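Side-chain contacts in extracellular solute-binding protein, family 5 (Chelativorans sp., PDB 6WM6), which binds EDTA and other aminopolycarboxylates in the periplasm, probably delivering them to an ABC transporter for uptake: residues 69-72 / 73-76; 136-139 / 140-144; 468-471 / 472-476. All coordinates share one frame; numbering follows the deposited sequence. Where two conformers were deposited one is given.

Contact 1: 69-72 / 73-76; sequences NNAV and VRTV. With SO4 (sulfate ion), chain B; SO4 (sulfate ion), chain C.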
ATOM      1  N   ASN A  69      -0.378  -9.792  -5.290  1.00 20.12           N
ATOM      2  CA  ASN A  69      -0.292  -8.701  -4.322  1.00 20.47           C
ATOM      3  C   ASN A  69      -0.472  -7.366  -5.029  1.00 21.23           C
ATOM      4  O   ASN A  69       0.486  -6.729  -5.468  1.00 23.25           O
ATOM      5  CB  ASN A  69       1.055  -8.750  -3.605  1.00 21.85           C
ATOM      6  CG  ASN A  69       1.277  -7.559  -2.713  1.00 23.54           C
ATOM      7  OD1 ASN A  69       0.436  -7.236  -1.900  1.00 27.79           O
ATOM      8  ND2 ASN A  69       2.426  -6.898  -2.879  1.00 28.11           N
ATOM      9  N   ASN A  70      -1.714  -6.919  -5.125  1.00 19.06           N
ATOM     10  CA  ASN A  70      -2.009  -5.573  -5.603  1.00 18.51           C
ATOM     11  C   ASN A  70      -3.389  -5.178  -5.075  1.00 20.47           C
ATOM     12  O   ASN A  70      -4.162  -6.016  -4.582  1.00 18.94           O
ATOM     13  CB  ASN A  70      -1.896  -5.457  -7.126  1.00 19.36           C
ATOM     14  CG  ASN A  70      -2.930  -6.266  -7.864  1.00 22.10           C
ATOM     15  OD1 ASN A  70      -4.143  -6.116  -7.650  1.00 20.68           O
ATOM     16  ND2 ASN A  70      -2.476  -7.122  -8.772  1.00 26.90           N
ATOM     17  N   ALA A  71      -3.696  -3.885  -5.175  1.00 20.73           N
ATOM     18  CA  ALA A  71      -4.919  -3.376  -4.564  1.00 19.32           C
ATOM     19  C   ALA A  71      -6.182  -3.915  -5.237  1.00 21.22           C
ATOM     20  O   ALA A  71      -7.234  -3.993  -4.590  1.00 21.06           O
ATOM     21  CB  ALA A  71      -4.927  -1.841  -4.599  1.00 21.28           C
ATOM     22  N   VAL A  72      -6.129  -4.283  -6.511  1.00 19.28           N
ATOM     23  CA  VAL A  72      -7.304  -4.839  -7.171  1.00 19.89           C
ATOM     24  C   VAL A  72      -7.651  -6.212  -6.598  1.00 18.77           C
ATOM     25  O   VAL A  72      -8.807  -6.487  -6.230  1.00 18.72           O
ATOM     26  CB  VAL A  72      -7.119  -4.888  -8.698  1.00 22.63           C
ATOM     27  CG1 VAL A  72      -8.264  -5.636  -9.356  1.00 22.75           C
ATOM     28  CG2 VAL A  72      -7.004  -3.475  -9.242  1.00 23.77           C
ATOM     29  N   VAL A  73      -6.666  -7.115  -6.538  1.00 18.53           N
ATOM     30  CA  VAL A  73      -6.932  -8.437  -5.977  1.00 19.03           C
ATOM     31  C   VAL A  73      -7.370  -8.301  -4.525  1.00 18.39           C
ATOM     32  O   VAL A  73      -8.248  -9.031  -4.048  1.00 17.93           O
ATOM     33  CB  VAL A  73      -5.694  -9.342  -6.138  1.00 18.85           C
ATOM     34  CG1 VAL A  73      -5.962 -10.726  -5.560  1.00 19.68           C
ATOM     35  CG2 VAL A  73      -5.311  -9.443  -7.605  1.00 20.92           C
ATOM     36  N   ARG A  74      -6.755  -7.388  -3.791  1.00 17.64           N
ATOM     37  CA  ARG A  74      -7.123  -7.187  -2.395  1.00 17.04           C
ATOM     38  C   ARG A  74      -8.573  -6.737  -2.294  1.00 17.35           C
ATOM     39  O   ARG A  74      -9.343  -7.261  -1.479  1.00 18.44           O
ATOM     40  CB  ARG A  74      -6.160  -6.174  -1.767  1.00 19.28           C
ATOM     41  CG  ARG A  74      -5.993  -6.315  -0.273  1.00 20.15           C
ATOM     42  CD  ARG A  74      -4.870  -5.423   0.275  1.00 20.56           C
ATOM     43  NE  ARG A  74      -3.574  -5.731  -0.319  1.00 20.42           N
ATOM     44  CZ  ARG A  74      -2.878  -4.925  -1.110  1.00 20.34           C
ATOM     45  NH1 ARG A  74      -3.314  -3.731  -1.435  1.00 23.14           N
ATOM     46  NH2 ARG A  74      -1.720  -5.350  -1.590  1.00 22.94           N
ATOM     47  N   THR A  75      -8.967  -5.758  -3.110  1.00 17.41           N
ATOM     48  CA  THR A  75     -10.337  -5.245  -3.089  1.00 16.88           C
ATOM     49  C   THR A  75     -11.351  -6.328  -3.437  1.00 17.95           C
ATOM     50  O   THR A  75     -12.378  -6.474  -2.764  1.00 18.11           O
ATOM     51  CB  THR A  75     -10.446  -4.056  -4.051  1.00 17.13           C
ATOM     52  OG1 THR A  75      -9.676  -2.972  -3.511  1.00 18.10           O
ATOM     53  CG2 THR A  75     -11.876  -3.575  -4.220  1.00 19.22           C
ATOM     54  N   VAL A  76     -11.084  -7.095  -4.485  1.00 17.56           N
ATOM     55  CA  VAL A  76     -12.057  -8.074  -4.967  1.00 17.97           C
ATOM     56  C   VAL A  76     -12.193  -9.261  -4.029  1.00 18.02           C
ATOM     57  O   VAL A  76     -13.245  -9.897  -3.975  1.00 19.00           O
ATOM     58  CB  VAL A  76     -11.669  -8.509  -6.390  1.00 18.82           C
ATOM     59  CG1 VAL A  76     -12.488  -9.686  -6.842  1.00 24.98           C
ATOM     60  CG2 VAL A  76     -11.835  -7.342  -7.353  1.00 20.72           C
TER
HETATM   61  S   SO4 B 601      -0.482  -1.454  -5.990  1.00 32.09           S
HETATM   62  O1  SO4 B 601      -1.580  -1.952  -5.157  1.00 41.88           O
HETATM   63  O2  SO4 B 601      -0.949  -1.316  -7.360  1.00 49.20           O
HETATM   64  O3  SO4 B 601      -0.028  -0.132  -5.475  1.00 27.08           O
HETATM   65  O4  SO4 B 601       0.620  -2.408  -5.939  1.00 60.49           O
HETATM   66  S   SO4 C 602       3.783  -3.427  -1.725  1.00 23.24           S
HETATM   67  O1  SO4 C 602       2.751  -3.980  -0.847  1.00 31.75           O
HETATM   68  O2  SO4 C 602       3.517  -3.871  -3.091  1.00 51.60           O
HETATM   69  O3  SO4 C 602       3.717  -1.963  -1.689  1.00 30.23           O
HETATM   70  O4  SO4 C 602       5.088  -3.908  -1.297  1.00 39.57           O
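N70 is the N-cap of helix 71-77, and its side chain closes the first turn onto V73. With CG set between the backbone N and the carbonyl carbon (chi1 66°), the amide folds back over the helix start and N70 OD1 accepts from V73 N at 2.9 Å. The bond is nearly straight (169° at the hydrogen), although the donor is tilted from the carbonyl plane. The V73 side chain crosses that of N70 at about a right angle, its CG2 3.5 Å from N70 OD1. The N70 backbone takes the next N-H: N70 O accepts from R74 N at 3.0 Å and also sits over the centre of one face of the R74 guanidinium. That guanidinium doubles back, its chain bent at chi3, to lie beside N69: R74 NH2 reaches N69 OD1 at 2.9 Å, but the 130° angle at the hydrogen makes this bond weak. Its stronger partner is Q549 O, which binds NH1. Deeper in the helix, A71 O is gripped twice by T75, by N and OG1, each at 2.9 Å and from opposite faces of its plane. Anions meet the helix start: A71 N donates to O1 of the chain B sulfate at 2.9 Å, and N69 ND2 bonds weakly to the chain C sulfate. Y460 binds one sulfate, R480 and Q549 the other; both ions are probably from the crystallisation liquor, though consistent with a pocket for negative groups. T75 and V76 rest on F254 of strand 251-256, while V72 packs against R56 and I58 just beyond strand 49-54.

Contact 2: 136-139 / 140-144; sequences YFWK and TQNRR. With SO4 (sulfate ion), chain D.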
ATOM      1  N   TYR A 136      -2.230 -23.675   8.164  1.00 19.05           N
ATOM      2  CA  TYR A 136      -1.952 -23.683   6.731  1.00 19.37           C
ATOM      3  C   TYR A 136      -1.339 -22.358   6.294  1.00 19.86           C
ATOM      4  O   TYR A 136      -0.301 -22.327   5.619  1.00 19.94           O
ATOM      5  CB  TYR A 136      -3.219 -23.987   5.926  1.00 21.37           C
ATOM      6  CG  TYR A 136      -3.024 -23.896   4.432  1.00 21.41           C
ATOM      7  CD1 TYR A 136      -2.570 -24.991   3.712  1.00 22.20           C
ATOM      8  CD2 TYR A 136      -3.275 -22.725   3.742  1.00 20.65           C
ATOM      9  CE1 TYR A 136      -2.386 -24.916   2.327  1.00 22.09           C
ATOM     10  CE2 TYR A 136      -3.085 -22.632   2.374  1.00 20.72           C
ATOM     11  CZ  TYR A 136      -2.640 -23.729   1.673  1.00 22.19           C
ATOM     12  OH  TYR A 136      -2.454 -23.610   0.315  1.00 22.50           O
ATOM     13  N   PHE A 137      -1.955 -21.243   6.674  1.00 19.25           N
ATOM     14  CA  PHE A 137      -1.433 -19.968   6.208  1.00 17.30           C
ATOM     15  C   PHE A 137      -0.020 -19.722   6.716  1.00 17.86           C
ATOM     16  O   PHE A 137       0.866 -19.303   5.955  1.00 18.87           O
ATOM     17  CB  PHE A 137      -2.350 -18.825   6.619  1.00 17.72           C
ATOM     18  CG  PHE A 137      -1.971 -17.508   6.002  1.00 17.35           C
ATOM     19  CD1 PHE A 137      -1.919 -17.375   4.625  1.00 18.32           C
ATOM     20  CD2 PHE A 137      -1.625 -16.424   6.782  1.00 17.79           C
ATOM     21  CE1 PHE A 137      -1.570 -16.188   4.031  1.00 19.80           C
ATOM     22  CE2 PHE A 137      -1.275 -15.209   6.197  1.00 18.36           C
ATOM     23  CZ  PHE A 137      -1.248 -15.092   4.820  1.00 20.40           C
ATOM     24  N   TRP A 138       0.204 -19.957   8.014  1.00 18.03           N
ATOM     25  CA  TRP A 138       1.548 -19.822   8.575  1.00 17.93           C
ATOM     26  C   TRP A 138       2.574 -20.659   7.821  1.00 19.74           C
ATOM     27  O   TRP A 138       3.663 -20.168   7.494  1.00 20.22           O
ATOM     28  CB  TRP A 138       1.501 -20.227  10.050  1.00 19.66           C
ATOM     29  CG  TRP A 138       2.835 -20.420  10.741  1.00 19.40           C
ATOM     30  CD1 TRP A 138       3.768 -19.474  11.006  1.00 20.73           C
ATOM     31  CD2 TRP A 138       3.326 -21.644  11.286  1.00 20.48           C
ATOM     32  NE1 TRP A 138       4.842 -20.045  11.673  1.00 21.28           N
ATOM     33  CE2 TRP A 138       4.576 -21.370  11.867  1.00 20.68           C
ATOM     34  CE3 TRP A 138       2.816 -22.950  11.355  1.00 21.81           C
ATOM     35  CZ2 TRP A 138       5.344 -22.347  12.490  1.00 22.15           C
ATOM     36  CZ3 TRP A 138       3.574 -23.920  11.968  1.00 23.93           C
ATOM     37  CH2 TRP A 138       4.830 -23.615  12.537  1.00 23.48           C
ATOM     38  N   LYS A 139       2.227 -21.906   7.495  1.00 18.95           N
ATOM     39  CA  LYS A 139       3.166 -22.758   6.764  1.00 21.42           C
ATOM     40  C   LYS A 139       3.468 -22.206   5.375  1.00 21.65           C
ATOM     41  O   LYS A 139       4.602 -22.325   4.906  1.00 23.59           O
ATOM     42  CB  LYS A 139       2.649 -24.197   6.679  1.00 22.60           C
ATOM     43  CG  LYS A 139       2.746 -24.928   8.005  1.00 24.44           C
ATOM     44  CD  LYS A 139       2.446 -26.416   7.878  1.00 28.02           C
ATOM     45  CE  LYS A 139       2.652 -27.094   9.226  1.00 41.05           C
ATOM     46  NZ  LYS A 139       2.489 -28.576   9.170  1.00 54.37           N
ATOM     47  N   THR A 140       2.496 -21.569   4.715  1.00 19.38           N
ATOM     48  CA  THR A 140       2.794 -20.981   3.412  1.00 19.42           C
ATOM     49  C   THR A 140       3.673 -19.742   3.533  1.00 20.79           C
ATOM     50  O   THR A 140       4.368 -19.388   2.576  1.00 22.01           O
ATOM     51  CB  THR A 140       1.531 -20.605   2.610  1.00 19.27           C
ATOM     52  OG1 THR A 140       0.846 -19.491   3.212  1.00 19.79           O
ATOM     53  CG2 THR A 140       0.588 -21.790   2.460  1.00 20.57           C
ATOM     54  N   GLN A 141       3.628 -19.044   4.676  1.00 19.10           N
ATOM     55  CA  GLN A 141       4.273 -17.744   4.817  1.00 20.03           C
ATOM     56  C   GLN A 141       5.577 -17.770   5.599  1.00 21.21           C
ATOM     57  O   GLN A 141       6.261 -16.739   5.629  1.00 22.52           O
ATOM     58  CB  GLN A 141       3.331 -16.758   5.521  1.00 18.54           C
ATOM     59  CG  GLN A 141       1.992 -16.519   4.839  1.00 18.59           C
ATOM     60  CD  GLN A 141       2.127 -15.998   3.424  1.00 18.79           C
ATOM     61  OE1 GLN A 141       2.602 -14.871   3.192  1.00 19.99           O
ATOM     62  NE2 GLN A 141       1.735 -16.813   2.459  1.00 18.96           N
ATOM     63  N   ASN A 142       5.917 -18.870   6.252  1.00 20.41           N
ATOM     64  CA  ASN A 142       7.002 -18.849   7.246  1.00 21.77           C
ATOM     65  C   ASN A 142       8.383 -19.145   6.676  1.00 25.31           C
ATOM     66  O   ASN A 142       9.342 -19.199   7.452  1.00 25.59           O
ATOM     67  CB  ASN A 142       6.689 -19.755   8.441  1.00 23.62           C
ATOM     68  CG  ASN A 142       6.744 -21.235   8.118  1.00 25.47           C
ATOM     69  OD1 ASN A 142       7.314 -21.656   7.107  1.00 24.43           O
ATOM     70  ND2 ASN A 142       6.171 -22.039   8.992  1.00 24.38           N
ATOM     71  N   ARG A 143       8.505 -19.348   5.361  1.00 25.28           N
ATOM     72  CA  ARG A 143       9.775 -19.541   4.666  1.00 27.75           C
ATOM     73  C   ARG A 143      10.396 -20.912   4.906  1.00 31.96           C
ATOM     74  O   ARG A 143      11.412 -21.245   4.281  1.00 39.16           O
ATOM     75  CB  ARG A 143      10.796 -18.470   5.085  1.00 30.65           C
ATOM     76  CG  ARG A 143      10.376 -17.036   4.839  1.00 39.62           C
ATOM     77  CD  ARG A 143      10.369 -16.713   3.362  1.00 35.36           C
ATOM     78  NE  ARG A 143      10.291 -15.278   3.079  1.00 30.70           N
ATOM     79  CZ  ARG A 143      10.104 -14.780   1.861  1.00 30.65           C
ATOM     80  NH1 ARG A 143       9.986 -15.610   0.826  1.00 31.39           N
ATOM     81  NH2 ARG A 143      10.040 -13.474   1.662  1.00 32.56           N
ATOM     82  N   ARG A 144       9.817 -21.719   5.793  1.00 26.53           N
ATOM     83  CA  ARG A 144      10.421 -22.997   6.167  1.00 30.60           C
ATOM     84  C   ARG A 144       9.619 -24.200   5.697  1.00 30.80           C
ATOM     85  O   ARG A 144      10.171 -25.086   5.034  1.00 34.09           O
ATOM     86  CB  ARG A 144      10.598 -23.070   7.689  1.00 31.72           C
ATOM     87  CG  ARG A 144      11.564 -22.049   8.238  1.00 30.70           C
ATOM     88  CD  ARG A 144      11.771 -22.222   9.734  1.00 30.12           C
ATOM     89  NE  ARG A 144      10.523 -22.090  10.489  1.00 28.28           N
ATOM     90  CZ  ARG A 144      10.036 -20.932  10.942  1.00 26.92           C
ATOM     91  NH1 ARG A 144      10.670 -19.797  10.690  1.00 25.93           N
ATOM     92  NH2 ARG A 144       8.906 -20.928  11.620  1.00 27.85           N
TER
HETATM   93  S   SO4 D 603      10.179 -10.747   4.788  1.00 28.75           S
HETATM   94  O1  SO4 D 603       9.783 -11.804   3.841  1.00 27.10           O
HETATM   95  O2  SO4 D 603       8.984 -10.037   5.254  1.00 26.19           O
HETATM   96  O3  SO4 D 603      11.024  -9.753   4.126  1.00 35.09           O
HETATM   97  O4  SO4 D 603      10.868 -11.340   5.927  1.00 31.82           O
HETATM   98  O   HOH W   1       7.156 -21.778   4.064  1.00 24.79           O
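T140 OG1 is held from two directions near the C-terminal end of helix 131-141: it donates to F137 O at 2.7 Å and accepts from Q141 NE2 at 2.9 Å, in a nearly straight bond lying in the amide plane. The side chain owes this to a first torsion of 69°, which sets OG1 between its own backbone N and carbonyl carbon. The same rotation swings T140 CG2 over the face of the Y136 ring, a CH-pi contact with 4.0 Å from CG2 to the ring centroid. Q141 lies flat on F137, the amide and ring planes only 7° apart, and Q141 CG stands 3.6 Å from the F137 centroid. Q141 NE2 has a further partner in Y206 OH, and the F137 ring meets H157 edge-to-face, so both groups of this stack are fixed from outside the helix as well. N142 treats W138 differently. Its amide stands upright on the indole, with planes 87° apart and ND2 3.4 Å above the plane of the ring system, over its centre; the same N142 ND2 donates to D145 OD2. R144 NH2 approaches the indole obliquely near W138 CZ2, and both W138 NE1 and R144 NH2 donate to I160 O on strand 160-165. Beyond the last helical turn, N142 OD1 accepts from R144 N at 2.8 Å, an Asx turn. A water links the same OD1 to the helix, donating to K139 O at 2.7 Å as well as to N142 OD1. R143, in between, leaves helical geometry with positive phi and turns outward, its NH2 donating to sulfate O1 at 2.8 Å in the plane of the guanidinium.

Contact 3: 468-471 / 472-476; sequences AVKA and GQIFL. With SO4 (sulfate ion), chain D.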
ATOM      1  N   ALA A 468       8.382   0.001  11.029  1.00 14.94           N
ATOM      2  CA  ALA A 468       9.589  -0.814  11.091  1.00 16.44           C
ATOM      3  C   ALA A 468       9.483  -2.039  10.201  1.00 16.40           C
ATOM      4  O   ALA A 468      10.505  -2.525   9.706  1.00 18.21           O
ATOM      5  CB  ALA A 468       9.866  -1.251  12.525  1.00 17.59           C
ATOM      6  N   VAL A 469       8.266  -2.562  10.008  1.00 16.72           N
ATOM      7  CA  VAL A 469       8.069  -3.705   9.118  1.00 17.09           C
ATOM      8  C   VAL A 469       8.276  -3.277   7.675  1.00 17.09           C
ATOM      9  O   VAL A 469       9.003  -3.923   6.910  1.00 18.28           O
ATOM     10  CB  VAL A 469       6.694  -4.349   9.349  1.00 17.79           C
ATOM     11  CG1 VAL A 469       6.463  -5.477   8.315  1.00 17.72           C
ATOM     12  CG2 VAL A 469       6.607  -4.897  10.772  1.00 19.03           C
ATOM     13  N   LYS A 470       7.691  -2.143   7.292  1.00 16.32           N
ATOM     14  CA  LYS A 470       7.890  -1.655   5.933  1.00 16.49           C
ATOM     15  C   LYS A 470       9.354  -1.359   5.676  1.00 17.50           C
ATOM     16  O   LYS A 470       9.896  -1.687   4.608  1.00 18.54           O
ATOM     17  CB  LYS A 470       7.053  -0.400   5.686  1.00 18.90           C
ATOM     18  CG  LYS A 470       7.252   0.264   4.319  1.00 20.81           C
ATOM     19  CD  LYS A 470       6.792  -0.653   3.219  1.00 22.82           C
ATOM     20  CE  LYS A 470       6.855   0.030   1.857  1.00 22.29           C
ATOM     21  NZ  LYS A 470       6.230  -0.830   0.850  1.00 24.56           N
ATOM     22  N   ALA A 471      10.025  -0.748   6.646  1.00 16.92           N
ATOM     23  CA  ALA A 471      11.418  -0.372   6.452  1.00 17.18           C
ATOM     24  C   ALA A 471      12.288  -1.578   6.171  1.00 17.49           C
ATOM     25  O   ALA A 471      13.241  -1.485   5.381  1.00 18.35           O
ATOM     26  CB  ALA A 471      11.909   0.381   7.686  1.00 16.64           C
ATOM     27  N   GLY A 472      11.980  -2.721   6.788  1.00 17.83           N
ATOM     28  CA  GLY A 472      12.733  -3.938   6.546  1.00 19.88           C
ATOM     29  C   GLY A 472      12.604  -4.461   5.134  1.00 21.60           C
ATOM     30  O   GLY A 472      13.409  -5.325   4.731  1.00 25.09           O
ATOM     31  N   GLN A 473      11.641  -3.982   4.365  1.00 19.99           N
ATOM     32  CA  GLN A 473      11.467  -4.368   2.960  0.59 21.65           C
ATOM     33  C   GLN A 473      12.155  -3.445   1.986  1.00 24.67           C
ATOM     34  O   GLN A 473      12.312  -3.818   0.810  1.00 29.22           O
ATOM     35  CB  GLN A 473       9.981  -4.307   2.591  0.59 23.91           C
ATOM     36  CG  GLN A 473       9.119  -5.249   3.327  0.59 20.20           C
ATOM     37  CD  GLN A 473       9.498  -6.675   3.038  0.59 22.76           C
ATOM     38  OE1 GLN A 473       9.458  -7.114   1.887  0.59 26.66           O
ATOM     39  NE2 GLN A 473       9.892  -7.402   4.074  0.59 27.97           N
ATOM     40  N   ILE A 474      12.607  -2.283   2.426  1.00 20.61           N
ATOM     41  CA  ILE A 474      13.095  -1.226   1.557  1.00 23.24           C
ATOM     42  C   ILE A 474      14.581  -0.961   1.763  1.00 23.46           C
ATOM     43  O   ILE A 474      15.287  -0.644   0.808  1.00 26.21           O
ATOM     44  CB  ILE A 474      12.305   0.089   1.791  1.00 31.45           C
ATOM     45  CG1 ILE A 474      10.873  -0.013   1.304  1.00 41.38           C
ATOM     46  CG2 ILE A 474      13.030   1.266   1.098  1.00 33.70           C
ATOM     47  CD1 ILE A 474      10.071   1.228   1.684  1.00 30.73           C
ATOM     48  N   PHE A 475      15.070  -0.981   3.004  1.00 19.92           N
ATOM     49  CA  PHE A 475      16.356  -0.380   3.334  1.00 19.36           C
ATOM     50  C   PHE A 475      17.455  -1.398   3.591  1.00 22.77           C
ATOM     51  O   PHE A 475      18.586  -0.998   3.853  1.00 25.59           O
ATOM     52  CB  PHE A 475      16.239   0.571   4.535  1.00 19.73           C
ATOM     53  CG  PHE A 475      15.324   1.737   4.287  1.00 18.22           C
ATOM     54  CD1 PHE A 475      15.798   2.891   3.655  1.00 20.83           C
ATOM     55  CD2 PHE A 475      13.998   1.716   4.677  1.00 17.12           C
ATOM     56  CE1 PHE A 475      14.960   3.963   3.417  1.00 21.38           C
ATOM     57  CE2 PHE A 475      13.162   2.779   4.435  1.00 18.73           C
ATOM     58  CZ  PHE A 475      13.641   3.898   3.784  1.00 19.72           C
ATOM     59  N   LEU A 476      17.151  -2.682   3.528  1.00 20.94           N
ATOM     60  CA  LEU A 476      18.137  -3.716   3.828  1.00 21.32           C
ATOM     61  C   LEU A 476      18.842  -4.118   2.547  1.00 21.49           C
ATOM     62  O   LEU A 476      18.261  -4.096   1.451  1.00 23.27           O
ATOM     63  CB  LEU A 476      17.456  -4.928   4.460  1.00 25.30           C
ATOM     64  CG  LEU A 476      17.249  -4.941   5.982  1.00 38.92           C
ATOM     65  CD1 LEU A 476      16.737  -3.630   6.526  1.00 28.94           C
ATOM     66  CD2 LEU A 476      16.300  -6.070   6.363  1.00 33.34           C
TER
HETATM   67  S   SO4 D 603      10.179 -10.747   4.788  1.00 28.75           S
HETATM   68  O1  SO4 D 603       9.783 -11.804   3.841  1.00 27.10           O
HETATM   69  O2  SO4 D 603       8.984 -10.037   5.254  1.00 26.19           O
HETATM   70  O3  SO4 D 603      11.024  -9.753   4.126  1.00 35.09           O
HETATM   71  O4  SO4 D 603      10.868 -11.340   5.927  1.00 31.82           O
HETATM   72  O   HOH W   2      10.359  -6.213   7.152  1.00 28.26           O
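In the weakly bonded C-terminal turn of helix 467-474, A471 O takes two backbone donors. F475 N comes in nearly along the C=O axis at 3.0 Å, whereas I474 N lies at 3.1 Å well above the carbonyl plane; A471 O thus carries an i+3 and an i+4 bond at once. The F475 ring presents its edge to the same residue: A471 CA is in the ring plane, and A471 CB is 3.9 Å from F475 CD2. Over the centre of one ring face stands I474 CG2, and F486 meets the ring edge-to-face. K470 and I474 pack one turn apart. The lysine, with CG anti to its backbone N (chi1 176°) and a bend at chi2, brings CE to 3.4 Å from I474 CD1, closer than carbon atoms usually lie. Its ammonium continues past the isoleucine to Q481 OE1. Q473 leaves the helix on a different side, and its NE2 lies 2.6 Å from sulfate O3 in the conformer described here, one of two deposited, a bond doubtful in length. A water donates to V469 O at 2.7 Å and accepts only weakly from Q473 NE2; Q473 OE1 is held by R480. The turn therefore has two chemistries. Its apolar side, A471 and F475, rests on I495 of helix 489-499, and the aliphatic part of K470 serves as packing surface while its charge is carried to a polar partner. The Q473 amide, with an acceptor on one atom and a donor on the other, can join an anion to R480, although the second conformer leaves this uncertain.

How the contacts relate
All three contacts are local helix-end arrangements, but they differ in burial and polarity. Contacts 1 and 2 are mostly buried, although centred about 10 and 22 Å from the centre of the chain; contact 3, about 14 Å from it, is partly buried. Contact 1 is an N-terminal cap where one backbone N-H and one side-chain amide meet sulfates; contacts 2 and 3 are C-terminal ends. Contact 2 relies on aromatic faces, contact 3 on aliphatic packing and a ring edge. Their nearest atoms are about 6 Å apart, yet one sulfate is bound by R143 of contact 2 and, in one conformer at least, approached by Q473 of contact 3. R480 similarly relates contacts 1 and 3.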